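Xaa-Pro dipeptidase (Pyrococcus horikoshii, PDB 1WY2) probably hydrolyses dipeptides that end in proline and begin with a nonpolar residue, working as a homodimeric, cobalt-dependent metallopeptidase of the M24B family. Local coordinates at residues I135-C140 against G339-T344; N174-P179 against L213-Q218; K178-T183 against H219-I224. All coordinates share one frame; numbering follows the deposited sequence.

Interaction 1: residues I135-C140 against G339-T344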
ATOM      1  N   ILE A 135       8.445   2.360  20.612  1.00 19.48           N
ATOM      2  CA  ILE A 135       7.509   1.652  19.745  1.00 19.46           C
ATOM      3  C   ILE A 135       8.270   0.947  18.624  1.00 18.46           C
ATOM      4  O   ILE A 135       8.005  -0.215  18.319  1.00 18.48           O
ATOM      5  CB  ILE A 135       6.475   2.611  19.117  1.00 20.01           C
ATOM      6  CG1 ILE A 135       5.734   3.375  20.219  1.00 21.29           C
ATOM      7  CG2 ILE A 135       5.472   1.814  18.284  1.00 19.77           C
ATOM      8  CD1 ILE A 135       4.675   4.335  19.697  1.00 24.24           C
ATOM      9  N   ILE A 136       9.216   1.652  18.013  1.00 17.20           N
ATOM     10  CA  ILE A 136      10.005   1.064  16.936  1.00 16.99           C
ATOM     11  C   ILE A 136      10.816  -0.122  17.465  1.00 16.92           C
ATOM     12  O   ILE A 136      10.927  -1.153  16.801  1.00 18.56           O
ATOM     13  CB  ILE A 136      10.961   2.105  16.311  1.00 16.15           C
ATOM     14  CG1 ILE A 136      10.149   3.136  15.522  1.00 16.80           C
ATOM     15  CG2 ILE A 136      11.977   1.412  15.409  1.00 16.70           C
ATOM     16  CD1 ILE A 136      10.910   4.410  15.204  1.00 17.76           C
ATOM     17  N   GLU A 137      11.371   0.016  18.666  1.00 17.91           N
ATOM     18  CA  GLU A 137      12.161  -1.071  19.237  1.00 19.85           C
ATOM     19  C   GLU A 137      11.298  -2.315  19.442  1.00 19.05           C
ATOM     20  O   GLU A 137      11.756  -3.437  19.219  1.00 18.21           O
ATOM     21  CB  GLU A 137      12.806  -0.628  20.558  1.00 22.15           C
ATOM     22  CG  GLU A 137      13.695  -1.687  21.203  1.00 27.63           C
ATOM     23  CD  GLU A 137      14.877  -1.091  21.949  1.00 31.23           C
ATOM     24  OE1 GLU A 137      14.715  -0.017  22.567  1.00 33.48           O
ATOM     25  OE2 GLU A 137      15.967  -1.704  21.925  1.00 32.67           O
ATOM     26  N   LYS A 138      10.047  -2.125  19.855  1.00 18.95           N
ATOM     27  CA  LYS A 138       9.154  -3.263  20.058  1.00 19.64           C
ATOM     28  C   LYS A 138       8.826  -3.917  18.714  1.00 18.95           C
ATOM     29  O   LYS A 138       8.719  -5.141  18.620  1.00 19.27           O
ATOM     30  CB  LYS A 138       7.859  -2.825  20.754  1.00 21.98           C
ATOM     31  CG  LYS A 138       7.018  -3.985  21.268  1.00 26.58           C
ATOM     32  CD  LYS A 138       7.757  -4.738  22.366  1.00 30.74           C
ATOM     33  CE  LYS A 138       6.908  -5.839  22.982  1.00 33.55           C
ATOM     34  NZ  LYS A 138       7.652  -6.494  24.103  1.00 34.24           N
ATOM     35  N   ALA A 139       8.665  -3.102  17.675  1.00 17.42           N
ATOM     36  CA  ALA A 139       8.371  -3.634  16.347  1.00 17.06           C
ATOM     37  C   ALA A 139       9.564  -4.472  15.897  1.00 17.11           C
ATOM     38  O   ALA A 139       9.407  -5.497  15.230  1.00 18.39           O
ATOM     39  CB  ALA A 139       8.128  -2.494  15.356  1.00 15.57           C
ATOM     40  N   CYS A 140      10.760  -4.029  16.264  1.00 17.36           N
ATOM     41  CA  CYS A 140      11.973  -4.749  15.902  1.00 17.59           C
ATOM     42  C   CYS A 140      12.060  -6.057  16.680  1.00 18.14           C
ATOM     43  O   CYS A 140      12.606  -7.043  16.188  1.00 18.41           O
ATOM     44  CB  CYS A 140      13.210  -3.886  16.177  1.00 18.30           C
ATOM     45  SG  CYS A 140      13.415  -2.490  15.035  1.00 17.95           S
ATOM     46  N   GLY A 339      27.366   7.393  18.760  1.00 28.27           N
ATOM     47  CA  GLY A 339      27.461   6.069  18.179  1.00 26.35           C
ATOM     48  C   GLY A 339      26.108   5.598  17.700  1.00 25.25           C
ATOM     49  O   GLY A 339      25.319   6.384  17.171  1.00 23.74           O
ATOM     50  N   SER A 340      25.832   4.314  17.891  1.00 25.67           N
ATOM     51  CA  SER A 340      24.557   3.756  17.466  1.00 24.99           C
ATOM     52  C   SER A 340      24.109   2.608  18.357  1.00 25.08           C
ATOM     53  O   SER A 340      24.883   2.081  19.154  1.00 25.93           O
ATOM     54  CB  SER A 340      24.658   3.260  16.023  1.00 25.52           C
ATOM     55  OG  SER A 340      25.523   2.142  15.935  1.00 24.39           O
ATOM     56  N   LYS A 341      22.844   2.240  18.211  1.00 22.53           N
ATOM     57  CA  LYS A 341      22.253   1.142  18.960  1.00 21.27           C
ATOM     58  C   LYS A 341      21.500   0.269  17.961  1.00 21.03           C
ATOM     59  O   LYS A 341      20.721   0.779  17.154  1.00 20.51           O
ATOM     60  CB  LYS A 341      21.270   1.664  20.010  1.00 21.91           C
ATOM     61  CG  LYS A 341      20.499   0.555  20.713  1.00 23.85           C
ATOM     62  CD  LYS A 341      19.433   1.090  21.653  1.00 27.54           C
ATOM     63  CE  LYS A 341      18.757  -0.059  22.388  1.00 27.70           C
ATOM     64  NZ  LYS A 341      17.730   0.411  23.350  1.00 30.72           N
ATOM     65  N   ARG A 342      21.744  -1.036  17.996  1.00 19.25           N
ATOM     66  CA  ARG A 342      21.048  -1.946  17.095  1.00 19.55           C
ATOM     67  C   ARG A 342      19.673  -2.253  17.688  1.00 19.78           C
ATOM     68  O   ARG A 342      19.578  -2.846  18.765  1.00 18.93           O
ATOM     69  CB  ARG A 342      21.855  -3.242  16.919  1.00 19.29           C
ATOM     70  CG  ARG A 342      23.166  -3.058  16.159  1.00 19.77           C
ATOM     71  CD  ARG A 342      23.948  -4.366  16.050  1.00 21.26           C
ATOM     72  NE  ARG A 342      23.189  -5.406  15.358  1.00 20.74           N
ATOM     73  CZ  ARG A 342      22.987  -6.626  15.848  1.00 22.98           C
ATOM     74  NH1 ARG A 342      23.488  -6.956  17.032  1.00 23.28           N
ATOM     75  NH2 ARG A 342      22.286  -7.512  15.157  1.00 22.51           N
ATOM     76  N   LEU A 343      18.607  -1.840  17.001  1.00 17.23           N
ATOM     77  CA  LEU A 343      17.256  -2.089  17.502  1.00 17.51           C
ATOM     78  C   LEU A 343      16.856  -3.526  17.188  1.00 18.26           C
ATOM     79  O   LEU A 343      16.117  -4.153  17.948  1.00 17.28           O
ATOM     80  CB  LEU A 343      16.268  -1.085  16.901  1.00 17.74           C
ATOM     81  CG  LEU A 343      16.621   0.383  17.185  1.00 18.51           C
ATOM     82  CD1 LEU A 343      15.525   1.284  16.631  1.00 20.34           C
ATOM     83  CD2 LEU A 343      16.773   0.610  18.690  1.00 20.35           C
ATOM     84  N   THR A 344      17.337  -4.039  16.055  1.00 17.57           N
ATOM     85  CA  THR A 344      17.103  -5.431  15.690  1.00 18.03           C
ATOM     86  C   THR A 344      18.327  -6.111  16.297  1.00 19.43           C
ATOM     87  O   THR A 344      19.455  -5.664  16.085  1.00 21.14           O
ATOM     88  CB  THR A 344      17.051  -5.625  14.160  1.00 17.97           C
ATOM     89  OG1 THR A 344      18.114  -4.893  13.538  1.00 18.21           O
ATOM     90  CG2 THR A 344      15.716  -5.149  13.621  1.00 18.45           C
TER

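Interaction 2: residues N174-P179 against L213-Q218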
ATOM      1  N   ASN A 174       1.664 -11.692  17.667  1.00 22.61           N
ATOM      2  CA  ASN A 174       2.546 -11.074  18.645  1.00 23.84           C
ATOM      3  C   ASN A 174       2.276  -9.579  18.784  1.00 22.74           C
ATOM      4  O   ASN A 174       3.054  -8.855  19.406  1.00 23.48           O
ATOM      5  CB  ASN A 174       4.010 -11.317  18.284  1.00 25.73           C
ATOM      6  CG  ASN A 174       4.510 -12.653  18.789  1.00 29.56           C
ATOM      7  OD1 ASN A 174       4.640 -12.864  19.997  1.00 32.09           O
ATOM      8  ND2 ASN A 174       4.786 -13.566  17.871  1.00 32.54           N
ATOM      9  N   GLY A 175       1.174  -9.122  18.195  1.00 22.68           N
ATOM     10  CA  GLY A 175       0.808  -7.720  18.312  1.00 21.81           C
ATOM     11  C   GLY A 175       0.914  -6.835  17.085  1.00 20.32           C
ATOM     12  O   GLY A 175       0.383  -5.723  17.082  1.00 21.58           O
ATOM     13  N   ALA A 176       1.590  -7.301  16.043  1.00 19.35           N
ATOM     14  CA  ALA A 176       1.732  -6.492  14.840  1.00 19.62           C
ATOM     15  C   ALA A 176       0.402  -6.323  14.107  1.00 20.27           C
ATOM     16  O   ALA A 176      -0.417  -7.241  14.068  1.00 20.43           O
ATOM     17  CB  ALA A 176       2.767  -7.118  13.911  1.00 18.84           C
ATOM     18  N   GLU A 177       0.184  -5.140  13.542  1.00 19.33           N
ATOM     19  CA  GLU A 177      -1.033  -4.869  12.785  1.00 21.78           C
ATOM     20  C   GLU A 177      -0.996  -5.754  11.544  1.00 22.67           C
ATOM     21  O   GLU A 177      -2.008  -6.333  11.135  1.00 22.93           O
ATOM     22  CB  GLU A 177      -1.076  -3.406  12.341  1.00 24.59           C
ATOM     23  CG  GLU A 177      -1.077  -2.391  13.462  1.00 30.88           C
ATOM     24  CD  GLU A 177      -0.911  -0.974  12.942  1.00 33.89           C
ATOM     25  OE1 GLU A 177      -1.554  -0.637  11.922  1.00 37.34           O
ATOM     26  OE2 GLU A 177      -0.147  -0.197  13.551  1.00 31.90           O
ATOM     27  N   LYS A 178       0.190  -5.839  10.952  1.00 21.25           N
ATOM     28  CA  LYS A 178       0.427  -6.621   9.748  1.00 21.67           C
ATOM     29  C   LYS A 178       1.903  -6.473   9.389  1.00 20.39           C
ATOM     30  O   LYS A 178       2.640  -5.765  10.074  1.00 18.99           O
ATOM     31  CB  LYS A 178      -0.445  -6.093   8.606  1.00 23.98           C
ATOM     32  CG  LYS A 178      -0.262  -4.613   8.318  1.00 26.74           C
ATOM     33  CD  LYS A 178      -1.230  -4.141   7.244  1.00 28.88           C
ATOM     34  CE  LYS A 178      -1.094  -2.650   6.993  1.00 31.54           C
ATOM     35  NZ  LYS A 178      -2.058  -2.178   5.956  1.00 33.48           N
ATOM     36  N   PRO A 179       2.360  -7.156   8.325  1.00 21.79           N
ATOM     37  CA  PRO A 179       3.773  -7.032   7.948  1.00 20.26           C
ATOM     38  C   PRO A 179       4.045  -5.605   7.475  1.00 19.06           C
ATOM     39  O   PRO A 179       3.163  -4.962   6.908  1.00 19.48           O
ATOM     40  CB  PRO A 179       3.924  -8.050   6.815  1.00 21.22           C
ATOM     41  CG  PRO A 179       2.850  -9.061   7.107  1.00 22.47           C
ATOM     42  CD  PRO A 179       1.691  -8.188   7.513  1.00 22.70           C
ATOM     43  N   LEU A 213      12.132  -9.018   6.300  1.00 13.93           N
ATOM     44  CA  LEU A 213      10.768  -8.814   6.761  1.00 14.63           C
ATOM     45  C   LEU A 213      10.703  -7.689   7.778  1.00 14.12           C
ATOM     46  O   LEU A 213      11.729  -7.151   8.204  1.00 14.19           O
ATOM     47  CB  LEU A 213      10.233 -10.121   7.375  1.00 14.12           C
ATOM     48  CG  LEU A 213      11.012 -10.731   8.550  1.00 16.53           C
ATOM     49  CD1 LEU A 213      10.628 -10.032   9.845  1.00 17.11           C
ATOM     50  CD2 LEU A 213      10.707 -12.225   8.658  1.00 17.49           C
ATOM     51  N   GLY A 214       9.488  -7.328   8.167  1.00 14.84           N
ATOM     52  CA  GLY A 214       9.331  -6.268   9.141  1.00 15.19           C
ATOM     53  C   GLY A 214       7.915  -6.251   9.668  1.00 15.62           C
ATOM     54  O   GLY A 214       7.007  -6.794   9.045  1.00 16.08           O
ATOM     55  N   ALA A 215       7.721  -5.629  10.821  1.00 16.22           N
ATOM     56  CA  ALA A 215       6.396  -5.557  11.405  1.00 16.61           C
ATOM     57  C   ALA A 215       5.930  -4.120  11.555  1.00 16.92           C
ATOM     58  O   ALA A 215       6.724  -3.232  11.868  1.00 17.97           O
ATOM     59  CB  ALA A 215       6.393  -6.243  12.770  1.00 17.84           C
ATOM     60  N   LEU A 216       4.645  -3.900  11.303  1.00 17.04           N
ATOM     61  CA  LEU A 216       4.034  -2.589  11.487  1.00 17.06           C
ATOM     62  C   LEU A 216       3.394  -2.801  12.853  1.00 18.90           C
ATOM     63  O   LEU A 216       2.532  -3.667  13.006  1.00 19.97           O
ATOM     64  CB  LEU A 216       2.957  -2.329  10.432  1.00 18.22           C
ATOM     65  CG  LEU A 216       2.098  -1.078  10.664  1.00 18.67           C
ATOM     66  CD1 LEU A 216       2.982   0.161  10.720  1.00 21.10           C
ATOM     67  CD2 LEU A 216       1.065  -0.949   9.554  1.00 19.45           C
ATOM     68  N   TYR A 217       3.835  -2.035  13.842  1.00 17.70           N
ATOM     69  CA  TYR A 217       3.343  -2.176  15.206  1.00 18.79           C
ATOM     70  C   TYR A 217       2.978  -0.816  15.772  1.00 19.10           C
ATOM     71  O   TYR A 217       3.823   0.076  15.864  1.00 18.68           O
ATOM     72  CB  TYR A 217       4.433  -2.816  16.068  1.00 21.06           C
ATOM     73  CG  TYR A 217       4.098  -2.947  17.538  1.00 21.80           C
ATOM     74  CD1 TYR A 217       3.231  -3.937  17.992  1.00 26.06           C
ATOM     75  CD2 TYR A 217       4.678  -2.097  18.479  1.00 24.30           C
ATOM     76  CE1 TYR A 217       2.953  -4.084  19.353  1.00 26.79           C
ATOM     77  CE2 TYR A 217       4.408  -2.232  19.838  1.00 27.12           C
ATOM     78  CZ  TYR A 217       3.548  -3.228  20.268  1.00 28.85           C
ATOM     79  OH  TYR A 217       3.290  -3.370  21.614  1.00 33.76           O
ATOM     80  N   GLN A 218       1.716  -0.667  16.153  1.00 19.12           N
ATOM     81  CA  GLN A 218       1.237   0.582  16.714  1.00 20.89           C
ATOM     82  C   GLN A 218       1.708   1.786  15.896  1.00 20.33           C
ATOM     83  O   GLN A 218       2.235   2.764  16.432  1.00 19.80           O
ATOM     84  CB  GLN A 218       1.662   0.677  18.185  1.00 23.54           C
ATOM     85  CG  GLN A 218       0.830  -0.250  19.079  1.00 27.10           C
ATOM     86  CD  GLN A 218       1.358  -0.390  20.499  1.00 29.90           C
ATOM     87  OE1 GLN A 218       1.815   0.575  21.108  1.00 31.04           O
ATOM     88  NE2 GLN A 218       1.272  -1.601  21.039  1.00 31.78           N
TER
HETATM   89  O   HOH W   1       0.044  -2.981  16.365  1.00 27.95           O

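Interaction 3: residues K178-T183 against H219-I224. With ZN (zinc ion), chain D; ZN (zinc ion), chain E.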
ATOM      1  N   LYS A 178       0.190  -5.839  10.952  1.00 21.25           N
ATOM      2  CA  LYS A 178       0.427  -6.621   9.748  1.00 21.67           C
ATOM      3  C   LYS A 178       1.903  -6.473   9.389  1.00 20.39           C
ATOM      4  O   LYS A 178       2.640  -5.765  10.074  1.00 18.99           O
ATOM      5  CB  LYS A 178      -0.445  -6.093   8.606  1.00 23.98           C
ATOM      6  CG  LYS A 178      -0.262  -4.613   8.318  1.00 26.74           C
ATOM      7  CD  LYS A 178      -1.230  -4.141   7.244  1.00 28.88           C
ATOM      8  CE  LYS A 178      -1.094  -2.650   6.993  1.00 31.54           C
ATOM      9  NZ  LYS A 178      -2.058  -2.178   5.956  1.00 33.48           N
ATOM     10  N   PRO A 179       2.360  -7.156   8.325  1.00 21.79           N
ATOM     11  CA  PRO A 179       3.773  -7.032   7.948  1.00 20.26           C
ATOM     12  C   PRO A 179       4.045  -5.605   7.475  1.00 19.06           C
ATOM     13  O   PRO A 179       3.163  -4.962   6.908  1.00 19.48           O
ATOM     14  CB  PRO A 179       3.924  -8.050   6.815  1.00 21.22           C
ATOM     15  CG  PRO A 179       2.850  -9.061   7.107  1.00 22.47           C
ATOM     16  CD  PRO A 179       1.691  -8.188   7.513  1.00 22.70           C
ATOM     17  N   ALA A 180       5.259  -5.112   7.702  1.00 18.25           N
ATOM     18  CA  ALA A 180       5.611  -3.754   7.289  1.00 18.86           C
ATOM     19  C   ALA A 180       5.696  -3.650   5.768  1.00 19.99           C
ATOM     20  O   ALA A 180       5.572  -2.563   5.196  1.00 19.54           O
ATOM     21  CB  ALA A 180       6.943  -3.345   7.918  1.00 18.08           C
ATOM     22  N   PHE A 181       5.912  -4.792   5.126  1.00 19.07           N
ATOM     23  CA  PHE A 181       6.015  -4.872   3.676  1.00 19.94           C
ATOM     24  C   PHE A 181       5.963  -6.346   3.287  1.00 19.96           C
ATOM     25  O   PHE A 181       6.068  -7.212   4.149  1.00 18.73           O
ATOM     26  CB  PHE A 181       7.326  -4.228   3.209  1.00 19.87           C
ATOM     27  CG  PHE A 181       8.551  -4.771   3.894  1.00 19.70           C
ATOM     28  CD1 PHE A 181       9.180  -5.917   3.421  1.00 21.93           C
ATOM     29  CD2 PHE A 181       9.073  -4.134   5.017  1.00 20.24           C
ATOM     30  CE1 PHE A 181      10.312  -6.421   4.053  1.00 20.51           C
ATOM     31  CE2 PHE A 181      10.210  -4.632   5.662  1.00 20.57           C
ATOM     32  CZ  PHE A 181      10.830  -5.775   5.178  1.00 19.55           C
ATOM     33  N   ASP A 182       5.786  -6.627   1.999  1.00 21.40           N
ATOM     34  CA  ASP A 182       5.713  -8.009   1.521  1.00 23.09           C
ATOM     35  C   ASP A 182       6.979  -8.784   1.888  1.00 21.53           C
ATOM     36  O   ASP A 182       8.073  -8.465   1.425  1.00 20.86           O
ATOM     37  CB  ASP A 182       5.498  -8.028   0.004  1.00 26.79           C
ATOM     38  CG  ASP A 182       4.087  -7.625  -0.392  1.00 31.99           C
ATOM     39  OD1 ASP A 182       3.593  -6.593   0.108  1.00 34.01           O
ATOM     40  OD2 ASP A 182       3.472  -8.342  -1.211  1.00 37.30           O
ATOM     41  N   THR A 183       6.813  -9.812   2.712  1.00 20.16           N
ATOM     42  CA  THR A 183       7.934 -10.620   3.180  1.00 18.06           C
ATOM     43  C   THR A 183       8.755 -11.255   2.075  1.00 18.42           C
ATOM     44  O   THR A 183       8.221 -11.885   1.159  1.00 16.76           O
ATOM     45  CB  THR A 183       7.454 -11.729   4.133  1.00 19.02           C
ATOM     46  OG1 THR A 183       6.860 -11.129   5.290  1.00 19.32           O
ATOM     47  CG2 THR A 183       8.621 -12.609   4.570  1.00 18.84           C
ATOM     48  N   HIS A 219       1.512   1.672  14.581  1.00 20.39           N
ATOM     49  CA  HIS A 219       1.834   2.712  13.606  1.00 20.89           C
ATOM     50  C   HIS A 219       3.286   2.861  13.161  1.00 19.50           C
ATOM     51  O   HIS A 219       3.559   3.553  12.176  1.00 19.16           O
ATOM     52  CB  HIS A 219       1.309   4.059  14.109  1.00 22.86           C
ATOM     53  CG  HIS A 219      -0.179   4.105  14.250  1.00 26.52           C
ATOM     54  ND1 HIS A 219      -1.029   4.147  13.165  1.00 28.14           N
ATOM     55  CD2 HIS A 219      -0.972   4.079  15.348  1.00 27.27           C
ATOM     56  CE1 HIS A 219      -2.280   4.144  13.589  1.00 29.26           C
ATOM     57  NE2 HIS A 219      -2.273   4.104  14.909  1.00 27.68           N
ATOM     58  N   TYR A 220       4.214   2.215  13.860  1.00 18.34           N
ATOM     59  CA  TYR A 220       5.619   2.311  13.483  1.00 17.14           C
ATOM     60  C   TYR A 220       6.148   1.027  12.867  1.00 17.40           C
ATOM     61  O   TYR A 220       5.597  -0.049  13.077  1.00 18.04           O
ATOM     62  CB  TYR A 220       6.469   2.749  14.677  1.00 18.78           C
ATOM     63  CG  TYR A 220       6.244   4.209  14.996  1.00 17.97           C
ATOM     64  CD1 TYR A 220       5.092   4.624  15.661  1.00 20.62           C
ATOM     65  CD2 TYR A 220       7.134   5.186  14.547  1.00 20.03           C
ATOM     66  CE1 TYR A 220       4.826   5.974  15.870  1.00 20.70           C
ATOM     67  CE2 TYR A 220       6.877   6.548  14.750  1.00 20.17           C
ATOM     68  CZ  TYR A 220       5.717   6.929  15.413  1.00 21.47           C
ATOM     69  OH  TYR A 220       5.430   8.261  15.606  1.00 22.86           O
ATOM     70  N   ASN A 221       7.224   1.153  12.099  1.00 17.14           N
ATOM     71  CA  ASN A 221       7.799   0.016  11.390  1.00 17.35           C
ATOM     72  C   ASN A 221       9.140  -0.504  11.885  1.00 17.10           C
ATOM     73  O   ASN A 221       9.840   0.152  12.653  1.00 18.22           O
ATOM     74  CB  ASN A 221       7.935   0.386   9.909  1.00 16.12           C
ATOM     75  CG  ASN A 221       6.591   0.626   9.244  1.00 18.70           C
ATOM     76  OD1 ASN A 221       5.950  -0.306   8.768  1.00 18.39           O
ATOM     77  ND2 ASN A 221       6.153   1.884   9.220  1.00 17.28           N
ATOM     78  N   SER A 222       9.475  -1.709  11.424  1.00 16.83           N
ATOM     79  CA  SER A 222      10.743  -2.364  11.734  1.00 15.71           C
ATOM     80  C   SER A 222      11.203  -2.990  10.416  1.00 15.05           C
ATOM     81  O   SER A 222      10.399  -3.192   9.503  1.00 14.95           O
ATOM     82  CB  SER A 222      10.565  -3.440  12.811  1.00 16.31           C
ATOM     83  OG  SER A 222       9.566  -4.373  12.448  1.00 18.68           O
ATOM     84  N   ASP A 223      12.486  -3.302  10.313  1.00 15.47           N
ATOM     85  CA  ASP A 223      13.021  -3.847   9.070  1.00 14.87           C
ATOM     86  C   ASP A 223      14.279  -4.639   9.397  1.00 14.72           C
ATOM     87  O   ASP A 223      15.188  -4.123  10.046  1.00 16.01           O
ATOM     88  CB  ASP A 223      13.346  -2.674   8.136  1.00 14.18           C
ATOM     89  CG  ASP A 223      13.550  -3.091   6.699  1.00 16.19           C
ATOM     90  OD1 ASP A 223      13.573  -4.304   6.403  1.00 15.59           O
ATOM     91  OD2 ASP A 223      13.691  -2.173   5.864  1.00 16.01           O
ATOM     92  N   ILE A 224      14.330  -5.890   8.951  1.00 14.50           N
ATOM     93  CA  ILE A 224      15.486  -6.734   9.226  1.00 14.19           C
ATOM     94  C   ILE A 224      15.718  -7.753   8.111  1.00 13.63           C
ATOM     95  O   ILE A 224      14.772  -8.221   7.487  1.00 15.13           O
ATOM     96  CB  ILE A 224      15.288  -7.491  10.572  1.00 15.03           C
ATOM     97  CG1 ILE A 224      16.542  -8.286  10.933  1.00 17.21           C
ATOM     98  CG2 ILE A 224      14.095  -8.438  10.470  1.00 15.66           C
ATOM     99  CD1 ILE A 224      16.430  -9.044  12.260  1.00 18.51           C
TER
HETATM  100 ZN    ZN D 405      14.530  -4.995   4.776  1.00 17.25          ZN
HETATM  101 ZN    ZN E 406      15.326  -1.953   4.522  1.00 18.14          ZN
HETATM  102  O   HOH W   2       4.439  -0.328   6.649  1.00 24.65           O

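Interaction 1: residues I135-C140 against G339-T344
Lys341 NZ makes two hydrogen bonds, both to one carboxylate, that of Glu137, and together they form a salt bridge. NZ lies 3.1 Å from Glu137 OE1 and 3.1 Å from Glu137 OE2. Each oxygen uses its syn lone pair, so the ammonium sits in the fork of the carboxylate. Lys341 gets there fully stretched, with CG anti to the backbone N (chi1 173°). Glu137 also starts with CG anti to its backbone N (chi1 -178°), but its chain bends at chi2 (147°). The two side chains cross at about a right angle. OE2 has a second, long and weak ion-pair partner in Lys345.

Beside the salt bridge the contact turns apolar. Leu343 CD2 passes 4.1 Å from Glu137 OE2 and so lies against the carboxylate. The other branch, CD1, meets Ile136 CG2 at 3.8 Å, the two side chains crossing obliquely. Cys140 points toward 339-344. Its SG rests 3.7 Å from Leu343 CB and also touches the methyl of Thr344, with SG to CG2 at 3.8 Å. Cys140 CB comes within 3.4 Å of Leu343 O. Thr344 turns its CG2 to the helix, while OG1 bonds to Asp331 OD1 and Thr332 N on strand 325-336.

Helix 130-153 is thereby packed against the end of strand 339-342, an outer strand of its three-stranded antiparallel sheet, and the turn after it. The metal ligands Asp223 and Glu330 lie about 6 Å from Thr344, measured between side chains. The chemistry is graded. The ion pair joins an exposed lysine to a partly exposed glutamate, and Ile136, Cys140, Leu343 and Thr344 are buried. The bidentate pairing would tend to keep Glu137 ionised, while the inner part depends on methyl and sulfur packing.

Interaction 2: residues N174-P179 against L213-Q218
Two backbone hydrogen bonds join the segments. Glu177 N donates to Leu216 O at 2.8 Å, somewhat bent at the hydrogen (147°). Leu216 N donates to Lys178 O at 3.0 Å and is straighter (164°). Both donors approach nearly along the C=O axis. Leu216 thus uses both its N-H and its carbonyl on 174-179. Next to it, Pro179 and Ala215 form an antiparallel non-hydrogen-bonded pair. There Pro179 CA makes a CA-H...O contact of 3.4 Å to Gly214 O. A water adds one more polar link, donating to Gly175 O and accepting from Gln218 N.

The side-chain packing centres on Leu216. Its CD2 methyl lies 3.5 Å from the carboxylate oxygen OE1 of Glu177 and 3.8 Å from Lys178 CE. Leu216 and the extended Lys178 chain run side by side, pointing the same way, whereas Glu177 crosses Leu216 obliquely. Ala176 CB and Ala215 CB, 3.9 Å apart, form an apolar pair. Tyr217 contributes a ring edge: its CD1 is 3.5 Å from Gly175 O, near the ring plane. Gln218 CG lies over one face of the same ring.

The charged ends find partners beyond the segments. Glu177 OE2 accepts from His219 N, and Lys178 NZ forms a salt bridge with Asp182 of the second subunit. Gly175 is the C-prime residue of the Schellman motif ending helix 160-173. The chain turns there into the short, weakly bonded strand 178-179, which pairs with strand 208-217. Met171 of helix 160-173 packs on Ala176 and Ala215, and Ile142 of helix 130-153 packs on Ala215 and Tyr217.

Interaction 3: residues K178-T183 against H219-I224
Asp223 bridges the two zinc ions, with OD1 2.0 Å from the zinc of chain D and OD2 2.1 Å from the zinc of chain E. Asp212, His287, Glu316 and Glu330 supply further ligands to the pair, which occupies the site that takes two cobalt ions in the active enzyme. Phe181 touches this first shell from the other segment: its CZ is 3.3 Å from Asp223 OD1 and 3.8 Å from the zinc of chain D. Ring and carboxylate planes are 61° apart, and Ser222 O lies at the ring edge.

One step out, Ala180 CB packs 3.3 Å from Asn221 OD1 and also reaches Ser222 O. A water donates to Ala180 O and, at 2.6 Å, to Asn221 OD1, so it joins the two segments where no direct hydrogen bond does. Ser222 O is buried with no polar partner in the model.

Further out, Asn221 ND2 is anchored on Gly290 O, and Thr332 OG1 bonds to Asp223 O. Strand 220-229 carries Asp223 between helix 130-153, where Cys140 and Ala143 pack on Ser222, and residues 180-183, which run on from the short, weakly bonded strand 178-179 of the same antiparallel sheet.

Past the N-terminal domain, helix 130-153 is the first of these parts along the chain, and interaction 1 joins it to 339-344 near the chain end. This closes a loop of about 200 residues that holds both other contacts. Interactions 2 and 3 start from almost the same place, sharing Lys178 and Pro179, and close much shorter loops onto successive strands, 208-217 and 220-229. Ser222 OG connects all three contacts: it bonds to Ala215 N and, weakly, to Ala139 O. Tyr217 also packs on Lys138 and Ala139. Together they tie helix 130-153, the antiparallel sheet bearing Asp212 and Asp223, and the C-terminal sheet bearing Glu316 and Glu330 into the pita-bread core of the M24 family.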